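Local coordinates for protein ArtJ (Geobacillus stearothermophilus, PDB 2PVU) that binds the basic amino acids arginine, lysine and histidine and probably hands them to its cognate ATP-binding cassette transporter for import, at residues V46-D49 with F55-M58; D67-D72 with Y257-G262; F93-L96 with E100-M103; I108-E113 with S121-E126. All blocks are in the same frame, centred on the assembly; numbering follows the deposited sequence. Where two conformers were deposited one is given.

Contact 1: residues V46-D49 with F55-M58; sequences VGTD and FEYM
Thr48 and Glu56 make the direct touch here, and they do so by van der Waals contact. The hydroxyl OG1 of Thr48 rests against the aliphatic stem of Glu56, 3.3 Å from its CG, and the two side chains run past each other in opposite directions. The carbonyl O of Asp49 meets the same methylene, at 3.4 Å from Glu56 CG. Glu56 is folded to offer that carbon: CG stands between the backbone N and the carbonyl carbon (chi1 48°), and the chain bends again at chi2. The polar need of Thr48 OG1 is met elsewhere, by the carbonyl of Ile105.

In the type II periplasmic-binding-protein fold, to which solute-binding family 3 belongs, strand 44-48 is the central strand of the parallel sheet in its lobe, and its carboxyl end opens onto the ligand cleft. The chain returns through a classic beta bulge, in which Phe55 and Glu56 both face Phe52, a pocket residue.

Polar traffic between the segments passes through water. One molecule lies between the Asp49 carbonyl O, at 2.8 Å, and Glu56 OE2, at 2.9 Å, within hydrogen-bonding distance of both. Gln153 NE2 holds Asp49 OD2, and both this oxygen and the water lie close to NZ of the bound lysine. Asp49, and less directly Glu56, would probably lend negative potential to the ammonium site. The other Glu56 oxygen, OE1, lies close to Asp67 OD2, an approach of like groups that would probably need a proton on one of them.

Contact 2: residues D67-D72 with Y257-G262; sequences DVDLLD and YKKWFG
Asp69 reaches out from helix 66-78 to take two donors presented by helix 252-261, Lys259 and Trp260. Its CB points toward that helix, and with CG lying beside the backbone N (chi1 -71°) the carboxylate is carried into the gap. CG stays 3.7 Å from both Lys259 NZ and Trp260 NE1, one bond behind the oxygen that meets them. Of the two oxygens OD1 is the more remote, 3.9 Å from Lys259 NZ. The work falls to OD2. Lys259 NZ approaches it on the syn side at 2.8 Å, a hydrogen-bonded salt bridge, while Trp260 NE1 reaches the same oxygen at 2.8 Å from above the carboxylate plane. The indole bond is nearly straight, 166° at the hydrogen, and OD2 lies almost in the ring plane, so the ring is met squarely at its N-H edge although ring and carboxylate are turned 52° apart. Two donors on one oxygen should favour the charged form of Asp69. Lys259 spans the gap with an extended chain, laying CD alongside OD2 as well. Beneath this surface link, Tyr257 and Trp260 pack on Phe66 and Leu70 on Tyr253, while Val68 and Leu71 of helix 66-78 lie against strand 82-86.

Contact 3: residues F93-L96 with E100-M103; sequences FASL and EVDM
The carbonyl O of Ser95 is the polar hub of this contact. Val101 N donates to it over 3.2 Å in an almost straight bond (177° at the hydrogen), arriving 57° out of the carbonyl plane. Glu100 N is also close, 3.0 Å from Ser95 O, and Ser98 OG is hydrogen-bonded both to that carbonyl and to Glu100 N. With the bonds from Val101 N and Ser98 OG, the chain leaving helix 89-98 stays against its last turn.

Ser95 meets Val101 through carbon, its CB 3.7 Å from Val101 CG2. The other valine methyl, CG1, lies 4.1 Å from Leu96 CD2. Leu96 starts out pointing away, but CG beside the backbone N and chi2 near anti (159°) bring the CD2 branch back, within 4.0 Å of Met103 N. The same methyl lies against the carbonyl of Val101, whose O is buried here with no polar partner in the model.

This is the return limb of a beta-alpha-beta crossover: from strand 82-86 the chain passes through helix 89-98 into strand 103-104, which lies across central strand 44-48 from it. Val101 packs on Val45, and Leu96 on Ile229 of strand 224-231.

Contact 4: residues I108-E113 with S121-E126; sequences ITITDE and SDPYFE. With LYS (lysine), chain E; SO4 (sulfate ion), chain D; SO4 (sulfate ion), chain C.
Ile108 and Tyr124 are joined by a single water rather than by any direct hydrogen bond, and none links the two segments elsewhere. The water accepts from Ile108 N at 3.1 Å and donates to Tyr124 OH at 2.7 Å, sitting in the plane of the phenol ring at its edge. Asp67 OD1 is the further partner of that hydroxyl.

Direct touching is left to Ile110. With CG1 beside the backbone N and the chain then extended (chi2 166°), its CD1 becomes a probe laid against segment 121-126, 3.9 Å from Ser121 O and 4.1 Å from Pro123 CB. Within that segment Ser121 OG donates to Asp122 O at 2.8 Å.

Segment 108-113 also lines the ligand pocket. Thr109 N gives a straight bond to the carboxylate OXT of the bound lysine (2.8 Å, 169°), and Thr109 OG1 accepts from the ligand N at 2.9 Å, so one residue contacts both the carboxylate and the alpha-amino group; Glu224 also bonds this hydroxyl. At the start of helix 112-115 Thr111 is the N-cap, its OG1 held to Arg114 N. A sulfate, probably from the crystallisation liquor, also takes a bond from Glu113 N, its O4 2.6 Å from that nitrogen. O1 of a second sulfate lies over the rim of one face of Phe125, and Glu126 N binds this ion weakly.

Strand 224-231 ties the parts together: its backbone bonds Ile108 and Ile110 on one segment and Ser121, Tyr124 and Phe125 on the other, while Tyr124 packs on helices 66-78 and 237-249.

Overall arrangement
Contacts 1 and 4 are buried and both contribute residues to the lysine pocket; each has little direct touching, oxygen on methylene in contact 1 and mainly apolar in contact 4, and a water between the segments. Contact 2 lies at the surface, where charge and an indole N-H do the joining, whereas contact 3, partly buried, closes a helix end through its backbone. Helix 66-78 is the shared element: Leu71 packs on Val46 of contact 1 and Met103 of contact 3, and Leu70 on Tyr124 of contact 4. Strand pairing links contacts 1 and 3 through Gly47 and Met103. Aromatic rings join the rest, Phe125 of contact 4 meeting Phe55 of contact 1 and Phe261 of contact 2.

Contact 1: residues V46-D49 with F55-M58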
loop_
_atom_site.group_PDB
_atom_site.type_symbol
_atom_site.label_atom_id
_atom_site.label_comp_id
_atom_site.label_asym_id
_atom_site.label_seq_id
_atom_site.Cartn_x
_atom_site.Cartn_y
_atom_site.Cartn_z
ATOM N N VAL A 46 -3.309 -2.321 -15.724
ATOM C CA VAL A 46 -2.973 -1.808 -14.393
ATOM C C VAL A 46 -2.682 -2.998 -13.468
ATOM O O VAL A 46 -3.507 -3.886 -13.360
ATOM C CB VAL A 46 -4.134 -0.955 -13.766
ATOM C CG1 VAL A 46 -3.646 -0.298 -12.443
ATOM C CG2 VAL A 46 -4.652 0.106 -14.728
ATOM N N GLY A 47 -1.494 -3.039 -12.865
ATOM C CA GLY A 47 -1.157 -4.120 -11.918
ATOM C C GLY A 47 -1.331 -3.752 -10.462
ATOM O O GLY A 47 -1.256 -2.575 -10.077
ATOM N N THR A 48 -1.502 -4.780 -9.627
ATOM C CA THR A 48 -1.663 -4.609 -8.182
ATOM C C THR A 48 -1.283 -5.908 -7.474
ATOM O O THR A 48 -1.160 -6.976 -8.109
ATOM C CB THR A 48 -3.116 -4.196 -7.815
ATOM O OG1 THR A 48 -3.174 -3.686 -6.464
ATOM C CG2 THR A 48 -4.130 -5.376 -7.981
ATOM N N ASP A 49 -1.067 -5.786 -6.159
ATOM C CA ASP A 49 -0.790 -6.941 -5.266
ATOM C C ASP A 49 -2.028 -7.071 -4.422
ATOM O O ASP A 49 -2.102 -6.413 -3.370
ATOM C CB ASP A 49 0.456 -6.633 -4.405
ATOM C CG ASP A 49 0.620 -7.584 -3.220
ATOM O OD1 ASP A 49 0.254 -8.782 -3.405
ATOM O OD2 ASP A 49 1.093 -7.139 -2.143
ATOM N N PHE A 55 -6.934 -1.738 0.944
ATOM C CA PHE A 55 -6.612 -1.068 -0.337
ATOM C C PHE A 55 -6.914 -1.932 -1.553
ATOM O O PHE A 55 -7.567 -1.485 -2.516
ATOM C CB PHE A 55 -5.146 -0.591 -0.301
ATOM C CG PHE A 55 -4.923 0.442 0.775
ATOM C CD1 PHE A 55 -5.378 1.746 0.583
ATOM C CD2 PHE A 55 -4.338 0.088 1.991
ATOM C CE1 PHE A 55 -5.271 2.738 1.611
ATOM C CE2 PHE A 55 -4.161 1.058 3.010
ATOM C CZ PHE A 55 -4.663 2.382 2.824
ATOM N N GLU A 56 -6.502 -3.194 -1.495
ATOM C CA GLU A 56 -6.867 -4.146 -2.535
ATOM C C GLU A 56 -6.752 -5.535 -1.957
ATOM O O GLU A 56 -5.772 -5.867 -1.310
ATOM C CB GLU A 56 -5.966 -4.038 -3.752
ATOM C CG GLU A 56 -4.437 -3.996 -3.470
ATOM C CD GLU A 56 -3.920 -2.591 -3.166
ATOM O OE1 GLU A 56 -4.388 -1.634 -3.830
ATOM O OE2 GLU A 56 -3.010 -2.427 -2.307
ATOM N N TYR A 57 -7.769 -6.337 -2.188
ATOM C CA TYR A 57 -7.756 -7.718 -1.683
ATOM C C TYR A 57 -8.760 -8.489 -2.507
ATOM O O TYR A 57 -9.434 -7.902 -3.358
ATOM C CB TYR A 57 -8.053 -7.764 -0.181
ATOM C CG TYR A 57 -9.370 -7.159 0.252
ATOM C CD1 TYR A 57 -10.460 -7.986 0.585
ATOM C CD2 TYR A 57 -9.527 -5.765 0.382
ATOM C CE1 TYR A 57 -11.665 -7.449 1.017
ATOM C CE2 TYR A 57 -10.730 -5.207 0.819
ATOM C CZ TYR A 57 -11.796 -6.053 1.131
ATOM O OH TYR A 57 -12.992 -5.533 1.567
ATOM N N MET A 58 -8.811 -9.810 -2.326
ATOM C CA MET A 58 -9.745 -10.638 -3.092
ATOM C C MET A 58 -10.975 -10.902 -2.260
ATOM O O MET A 58 -10.884 -11.184 -1.076
ATOM C CB MET A 58 -9.103 -11.979 -3.497
ATOM C CG MET A 58 -7.890 -11.880 -4.430
ATOM S SD MET A 58 -8.306 -11.165 -6.046
ATOM C CE MET A 58 -6.738 -11.262 -6.842
HETATM O O HOH W 1 -0.758 -4.208 -2.289
#

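Contact 2: residues D67-D72 with Y257-G262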
loop_
_atom_site.group_PDB
_atom_site.type_symbol
_atom_site.label_atom_id
_atom_site.label_comp_id
_atom_site.label_asym_id
_atom_site.label_seq_id
_atom_site.Cartn_x
_atom_site.Cartn_y
_atom_site.Cartn_z
ATOM N N ASP A 67 -8.227 1.262 -3.163
ATOM C CA ASP A 67 -7.453 1.553 -4.365
ATOM C C ASP A 67 -8.256 1.139 -5.587
ATOM O O ASP A 67 -8.168 1.789 -6.623
ATOM C CB ASP A 67 -6.121 0.783 -4.398
ATOM C CG ASP A 67 -5.005 1.467 -3.637
ATOM O OD1 ASP A 67 -5.115 2.681 -3.257
ATOM O OD2 ASP A 67 -3.954 0.772 -3.483
ATOM N N VAL A 68 -9.000 0.039 -5.498
ATOM C CA VAL A 68 -9.855 -0.397 -6.627
ATOM C C VAL A 68 -10.900 0.649 -7.007
ATOM O O VAL A 68 -11.063 0.975 -8.190
ATOM C CB VAL A 68 -10.510 -1.777 -6.383
ATOM C CG1 VAL A 68 -11.359 -2.226 -7.597
ATOM C CG2 VAL A 68 -9.409 -2.821 -6.037
ATOM N N ASP A 69 -11.626 1.168 -6.016
ATOM C CA ASP A 69 -12.702 2.115 -6.279
ATOM C C ASP A 69 -12.099 3.434 -6.749
ATOM O O ASP A 69 -12.655 4.099 -7.608
ATOM C CB ASP A 69 -13.546 2.378 -5.037
ATOM C CG ASP A 69 -14.406 1.187 -4.643
ATOM O OD1 ASP A 69 -14.548 0.239 -5.453
ATOM O OD2 ASP A 69 -14.943 1.226 -3.514
ATOM N N LEU A 70 -10.987 3.826 -6.148
ATOM C CA LEU A 70 -10.370 5.073 -6.563
ATOM C C LEU A 70 -9.881 4.961 -8.000
ATOM O O LEU A 70 -10.131 5.851 -8.814
ATOM C CB LEU A 70 -9.234 5.482 -5.617
ATOM C CG LEU A 70 -8.468 6.737 -6.035
ATOM C CD1 LEU A 70 -9.342 8.007 -6.006
ATOM C CD2 LEU A 70 -7.281 6.921 -5.141
ATOM N N LEU A 71 -9.208 3.859 -8.341
ATOM C CA LEU A 71 -8.755 3.652 -9.731
ATOM C C LEU A 71 -9.913 3.762 -10.745
ATOM O O LEU A 71 -9.791 4.423 -11.759
ATOM C CB LEU A 71 -8.016 2.301 -9.867
ATOM C CG LEU A 71 -7.480 1.948 -11.272
ATOM C CD1 LEU A 71 -6.291 2.813 -11.652
ATOM C CD2 LEU A 71 -7.144 0.449 -11.317
ATOM N N ASP A 72 -11.044 3.151 -10.448
ATOM C CA ASP A 72 -12.177 3.225 -11.367
ATOM C C ASP A 72 -12.667 4.647 -11.578
ATOM O O ASP A 72 -12.964 5.054 -12.703
ATOM C CB ASP A 72 -13.326 2.376 -10.842
ATOM C CG ASP A 72 -14.358 2.135 -11.908
ATOM O OD1 ASP A 72 -13.962 1.621 -12.987
ATOM O OD2 ASP A 72 -15.528 2.503 -11.688
ATOM N N TYR A 257 -13.502 7.310 0.232
ATOM C CA TYR A 257 -12.803 7.297 1.526
ATOM C C TYR A 257 -13.748 6.921 2.673
ATOM O O TYR A 257 -13.427 6.106 3.545
ATOM C CB TYR A 257 -12.153 8.658 1.812
ATOM C CG TYR A 257 -11.265 8.595 3.021
ATOM C CD1 TYR A 257 -9.895 8.254 2.900
ATOM C CD2 TYR A 257 -11.784 8.818 4.301
ATOM C CE1 TYR A 257 -9.089 8.179 4.041
ATOM C CE2 TYR A 257 -11.001 8.715 5.434
ATOM C CZ TYR A 257 -9.657 8.433 5.300
ATOM O OH TYR A 257 -8.920 8.354 6.462
ATOM N N LYS A 258 -14.925 7.533 2.691
ATOM C CA LYS A 258 -15.887 7.236 3.743
ATOM C C LYS A 258 -16.410 5.796 3.688
ATOM O O LYS A 258 -16.667 5.175 4.735
ATOM C CB LYS A 258 -17.051 8.203 3.666
ATOM C CG LYS A 258 -16.667 9.620 4.080
ATOM C CD LYS A 258 -17.903 10.425 4.448
ATOM C CE LYS A 258 -18.649 10.954 3.233
ATOM N NZ LYS A 258 -19.834 11.786 3.631
ATOM N N LYS A 259 -16.622 5.294 2.474
ATOM C CA LYS A 259 -16.993 3.887 2.266
ATOM C C LYS A 259 -16.040 2.980 3.025
ATOM O O LYS A 259 -16.471 2.128 3.798
ATOM C CB LYS A 259 -16.982 3.535 0.771
ATOM C CG LYS A 259 -17.506 2.138 0.457
ATOM C CD LYS A 259 -17.362 1.841 -1.038
ATOM C CE LYS A 259 -17.697 0.388 -1.319
ATOM N NZ LYS A 259 -17.269 -0.006 -2.699
ATOM N N TRP A 260 -14.743 3.205 2.851
ATOM C CA TRP A 260 -13.740 2.274 3.335
ATOM C C TRP A 260 -13.285 2.519 4.770
ATOM O O TRP A 260 -12.885 1.579 5.463
ATOM C CB TRP A 260 -12.562 2.210 2.349
ATOM C CG TRP A 260 -13.018 1.519 1.081
ATOM C CD1 TRP A 260 -13.447 2.111 -0.075
ATOM C CD2 TRP A 260 -13.149 0.105 0.878
ATOM N NE1 TRP A 260 -13.835 1.152 -0.988
ATOM C CE2 TRP A 260 -13.658 -0.088 -0.430
ATOM C CE3 TRP A 260 -12.873 -1.027 1.674
ATOM C CZ2 TRP A 260 -13.895 -1.375 -0.976
ATOM C CZ3 TRP A 260 -13.131 -2.317 1.131
ATOM C CH2 TRP A 260 -13.623 -2.473 -0.178
ATOM N N PHE A 261 -13.376 3.765 5.227
ATOM C CA PHE A 261 -12.815 4.136 6.521
ATOM C C PHE A 261 -13.808 4.696 7.518
ATOM O O PHE A 261 -13.473 4.850 8.686
ATOM C CB PHE A 261 -11.641 5.093 6.310
ATOM C CG PHE A 261 -10.557 4.492 5.498
ATOM C CD1 PHE A 261 -9.735 3.515 6.048
ATOM C CD2 PHE A 261 -10.392 4.833 4.149
ATOM C CE1 PHE A 261 -8.750 2.908 5.290
ATOM C CE2 PHE A 261 -9.387 4.231 3.382
ATOM C CZ PHE A 261 -8.559 3.275 3.955
ATOM N N GLY A 262 -15.017 5.001 7.057
ATOM C CA GLY A 262 -16.117 5.408 7.917
ATOM C C GLY A 262 -15.984 6.778 8.543
ATOM O O GLY A 262 -16.651 7.083 9.511
#

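Contact 3: residues F93-L96 with E100-M103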
loop_
_atom_site.group_PDB
_atom_site.type_symbol
_atom_site.label_atom_id
_atom_site.label_comp_id
_atom_site.label_asym_id
_atom_site.label_seq_id
_atom_site.Cartn_x
_atom_site.Cartn_y
_atom_site.Cartn_z
ATOM N N PHE A 93 6.641 -4.619 -9.883
ATOM C CA PHE A 93 7.761 -3.718 -10.145
ATOM C C PHE A 93 8.586 -4.166 -11.337
ATOM O O PHE A 93 9.045 -3.335 -12.132
ATOM C CB PHE A 93 8.612 -3.510 -8.884
ATOM C CG PHE A 93 7.913 -2.640 -7.865
ATOM C CD1 PHE A 93 8.121 -1.262 -7.832
ATOM C CD2 PHE A 93 6.976 -3.198 -7.009
ATOM C CE1 PHE A 93 7.432 -0.467 -6.924
ATOM C CE2 PHE A 93 6.270 -2.420 -6.105
ATOM C CZ PHE A 93 6.491 -1.046 -6.061
ATOM N N ALA A 94 8.765 -5.472 -11.470
ATOM C CA ALA A 94 9.442 -6.026 -12.630
ATOM C C ALA A 94 8.718 -5.692 -13.928
ATOM O O ALA A 94 9.368 -5.332 -14.906
ATOM C CB ALA A 94 9.612 -7.541 -12.489
ATOM N N SER A 95 7.381 -5.793 -13.916
ATOM C CA SER A 95 6.518 -5.560 -15.072
ATOM C C SER A 95 6.376 -4.085 -15.439
ATOM O O SER A 95 6.153 -3.762 -16.602
ATOM C CB SER A 95 5.123 -6.122 -14.771
ATOM O OG SER A 95 5.175 -7.536 -14.883
ATOM N N LEU A 96 6.500 -3.202 -14.459
ATOM C CA LEU A 96 6.576 -1.764 -14.729
ATOM C C LEU A 96 7.875 -1.459 -15.440
ATOM O O LEU A 96 7.897 -0.668 -16.402
ATOM C CB LEU A 96 6.474 -0.908 -13.440
ATOM C CG LEU A 96 5.061 -0.911 -12.827
ATOM C CD1 LEU A 96 5.115 -0.535 -11.360
ATOM C CD2 LEU A 96 4.158 0.042 -13.618
ATOM N N GLU A 100 5.434 -4.161 -19.443
ATOM C CA GLU A 100 4.338 -5.106 -19.662
ATOM C C GLU A 100 3.068 -4.643 -18.944
ATOM O O GLU A 100 1.946 -4.909 -19.399
ATOM C CB GLU A 100 4.715 -6.534 -19.234
ATOM C CG GLU A 100 3.707 -7.540 -19.806
ATOM C CD GLU A 100 4.084 -8.982 -19.584
ATOM O OE1 GLU A 100 5.085 -9.265 -18.881
ATOM O OE2 GLU A 100 3.344 -9.839 -20.123
ATOM N N VAL A 101 3.243 -3.937 -17.824
ATOM C CA VAL A 101 2.148 -3.307 -17.149
ATOM C C VAL A 101 2.336 -1.790 -17.349
ATOM O O VAL A 101 3.485 -1.292 -17.300
ATOM C CB VAL A 101 2.174 -3.773 -15.671
ATOM C CG1 VAL A 101 1.505 -2.834 -14.772
ATOM C CG2 VAL A 101 1.601 -5.180 -15.562
ATOM N N ASP A 102 1.241 -1.078 -17.612
ATOM C CA ASP A 102 1.303 0.350 -17.943
ATOM C C ASP A 102 1.269 1.263 -16.702
ATOM O O ASP A 102 1.633 2.449 -16.777
ATOM C CB ASP A 102 0.126 0.730 -18.838
ATOM C CG ASP A 102 0.170 0.014 -20.171
ATOM O OD1 ASP A 102 1.259 -0.040 -20.791
ATOM O OD2 ASP A 102 -0.868 -0.542 -20.550
ATOM N N MET A 103 0.783 0.719 -15.604
ATOM C CA MET A 103 0.387 1.510 -14.434
ATOM C C MET A 103 0.223 0.564 -13.268
ATOM O O MET A 103 -0.092 -0.629 -13.470
ATOM C CB MET A 103 -0.997 2.143 -14.731
ATOM C CG MET A 103 -1.472 3.113 -13.673
ATOM S SD MET A 103 -3.024 3.837 -14.237
ATOM C CE MET A 103 -3.402 4.762 -12.757
#

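Contact 4: residues I108-E113 with S121-E126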
loop_
_atom_site.group_PDB
_atom_site.type_symbol
_atom_site.label_atom_id
_atom_site.label_comp_id
_atom_site.label_asym_id
_atom_site.label_seq_id
_atom_site.Cartn_x
_atom_site.Cartn_y
_atom_site.Cartn_z
ATOM N N ILE A 108 1.160 2.007 -2.712
ATOM C CA ILE A 108 2.623 2.270 -2.965
ATOM C C ILE A 108 3.101 3.620 -2.507
ATOM O O ILE A 108 2.692 4.646 -3.063
ATOM C CB ILE A 108 2.974 2.166 -4.480
ATOM C CG1 ILE A 108 2.439 0.833 -5.028
ATOM C CG2 ILE A 108 4.563 2.289 -4.658
ATOM C CD1 ILE A 108 2.326 0.802 -6.616
ATOM N N THR A 109 4.021 3.623 -1.553
ATOM C CA THR A 109 4.603 4.871 -1.059
ATOM C C THR A 109 5.491 5.496 -2.118
ATOM O O THR A 109 6.328 4.834 -2.732
ATOM C CB THR A 109 5.400 4.629 0.228
ATOM O OG1 THR A 109 4.527 4.082 1.236
ATOM C CG2 THR A 109 6.041 5.915 0.748
ATOM N N ILE A 110 5.279 6.779 -2.342
ATOM C CA ILE A 110 6.193 7.553 -3.206
ATOM C C ILE A 110 7.523 7.713 -2.464
ATOM O O ILE A 110 7.535 8.232 -1.343
ATOM C CB ILE A 110 5.613 8.994 -3.435
ATOM C CG1 ILE A 110 4.249 8.921 -4.110
ATOM C CG2 ILE A 110 6.626 9.878 -4.233
ATOM C CD1 ILE A 110 3.420 10.242 -4.084
ATOM N N THR A 111 8.657 7.320 -3.062
ATOM C CA THR A 111 9.968 7.547 -2.407
ATOM C C THR A 111 10.993 8.019 -3.402
ATOM O O THR A 111 10.851 7.785 -4.607
ATOM C CB THR A 111 10.579 6.286 -1.728
ATOM O OG1 THR A 111 10.898 5.313 -2.731
ATOM C CG2 THR A 111 9.593 5.697 -0.719
ATOM N N ASP A 112 12.039 8.693 -2.907
ATOM C CA ASP A 112 13.036 9.231 -3.822
ATOM C C ASP A 112 13.729 8.136 -4.593
ATOM O O ASP A 112 14.016 8.277 -5.789
ATOM C CB ASP A 112 14.063 10.065 -3.047
ATOM C CG ASP A 112 13.550 11.469 -2.732
ATOM O OD1 ASP A 112 12.496 11.875 -3.290
ATOM O OD2 ASP A 112 14.229 12.177 -1.950
ATOM N N GLU A 113 14.008 7.042 -3.913
ATOM C CA GLU A 113 14.678 5.932 -4.567
ATOM C C GLU A 113 13.822 5.334 -5.666
ATOM O O GLU A 113 14.321 5.038 -6.728
ATOM C CB GLU A 113 15.034 4.839 -3.570
ATOM C CG GLU A 113 15.949 3.796 -4.212
ATOM C CD GLU A 113 15.561 2.413 -3.816
ATOM O OE1 GLU A 113 16.366 1.824 -3.055
ATOM O OE2 GLU A 113 14.460 1.928 -4.237
ATOM N N SER A 121 2.051 9.410 -9.721
ATOM C CA SER A 121 1.004 10.422 -9.691
ATOM C C SER A 121 1.223 11.362 -8.484
ATOM O O SER A 121 2.068 11.069 -7.594
ATOM C CB SER A 121 -0.382 9.737 -9.572
ATOM O OG SER A 121 -0.608 9.226 -8.250
ATOM N N ASP A 122 0.474 12.472 -8.450
ATOM C CA ASP A 122 0.316 13.248 -7.217
ATOM C C ASP A 122 -0.183 12.330 -6.092
ATOM O O ASP A 122 -0.844 11.323 -6.359
ATOM C CB ASP A 122 -0.673 14.398 -7.421
ATOM C CG ASP A 122 -0.203 15.378 -8.468
ATOM O OD1 ASP A 122 0.996 15.734 -8.459
ATOM O OD2 ASP A 122 -1.038 15.821 -9.283
ATOM N N PRO A 123 0.117 12.675 -4.839
ATOM C CA PRO A 123 -0.296 11.729 -3.770
ATOM C C PRO A 123 -1.792 11.606 -3.630
ATOM O O PRO A 123 -2.525 12.568 -3.864
ATOM C CB PRO A 123 0.286 12.334 -2.496
ATOM C CG PRO A 123 0.888 13.631 -2.830
ATOM C CD PRO A 123 0.870 13.841 -4.328
ATOM N N TYR A 124 -2.256 10.435 -3.242
ATOM C CA TYR A 124 -3.689 10.264 -3.012
ATOM C C TYR A 124 -4.022 9.743 -1.627
ATOM O O TYR A 124 -5.187 9.475 -1.335
ATOM C CB TYR A 124 -4.307 9.342 -4.105
ATOM C CG TYR A 124 -3.916 7.853 -3.996
ATOM C CD1 TYR A 124 -4.532 7.000 -3.070
ATOM C CD2 TYR A 124 -2.920 7.325 -4.815
ATOM C CE1 TYR A 124 -4.164 5.610 -2.951
ATOM C CE2 TYR A 124 -2.521 5.956 -4.705
ATOM C CZ TYR A 124 -3.136 5.116 -3.802
ATOM O OH TYR A 124 -2.749 3.788 -3.727
ATOM N N PHE A 125 -3.033 9.542 -0.765
ATOM C CA PHE A 125 -3.314 8.999 0.602
ATOM C C PHE A 125 -2.097 9.302 1.451
ATOM O O PHE A 125 -0.996 9.369 0.920
ATOM C CB PHE A 125 -3.485 7.464 0.505
ATOM C CG PHE A 125 -4.382 6.892 1.565
ATOM C CD1 PHE A 125 -5.764 6.889 1.376
ATOM C CD2 PHE A 125 -3.851 6.371 2.744
ATOM C CE1 PHE A 125 -6.625 6.353 2.383
ATOM C CE2 PHE A 125 -4.698 5.824 3.746
ATOM C CZ PHE A 125 -6.094 5.832 3.545
ATOM N N GLU A 126 -2.289 9.488 2.766
ATOM C CA GLU A 126 -1.138 9.613 3.670
ATOM C C GLU A 126 -1.194 8.483 4.677
ATOM O O GLU A 126 -2.285 8.108 5.178
ATOM C CB GLU A 126 -1.059 10.970 4.392
ATOM C CG GLU A 126 0.295 11.158 5.150
ATOM C CD GLU A 126 0.398 12.459 5.972
ATOM O OE1 GLU A 126 -0.573 13.228 6.012
ATOM O OE2 GLU A 126 1.473 12.707 6.568
HETATM N N LYS E . 3.354 1.455 1.352
HETATM C CA LYS E . 4.457 0.456 1.544
HETATM C C LYS E . 5.408 0.512 0.341
HETATM O O LYS E . 6.452 -0.124 0.349
HETATM C CB LYS E . 3.882 -0.951 1.665
HETATM C CG LYS E . 3.061 -1.349 0.414
HETATM C CD LYS E . 2.909 -2.881 0.304
HETATM C CE LYS E . 1.711 -3.211 -0.575
HETATM N NZ LYS E . 1.641 -4.740 -0.875
HETATM O OXT LYS E . 5.128 1.187 -0.673
HETATM S S SO4 D . 14.316 6.514 0.012
HETATM O O1 SO4 D . 14.130 5.055 0.019
HETATM O O2 SO4 D . 15.694 6.813 0.429
HETATM O O3 SO4 D . 13.416 7.179 0.962
HETATM O O4 SO4 D . 14.101 7.046 -1.323
HETATM S S SO4 C . -6.173 10.844 4.339
HETATM O O1 SO4 C . -7.136 9.785 4.080
HETATM O O2 SO4 C . -4.964 10.098 4.835
HETATM O O3 SO4 C . -6.798 11.739 5.351
HETATM O O4 SO4 C . -5.910 11.561 3.058
HETATM O O HOH W 2 -0.582 2.875 -5.068
#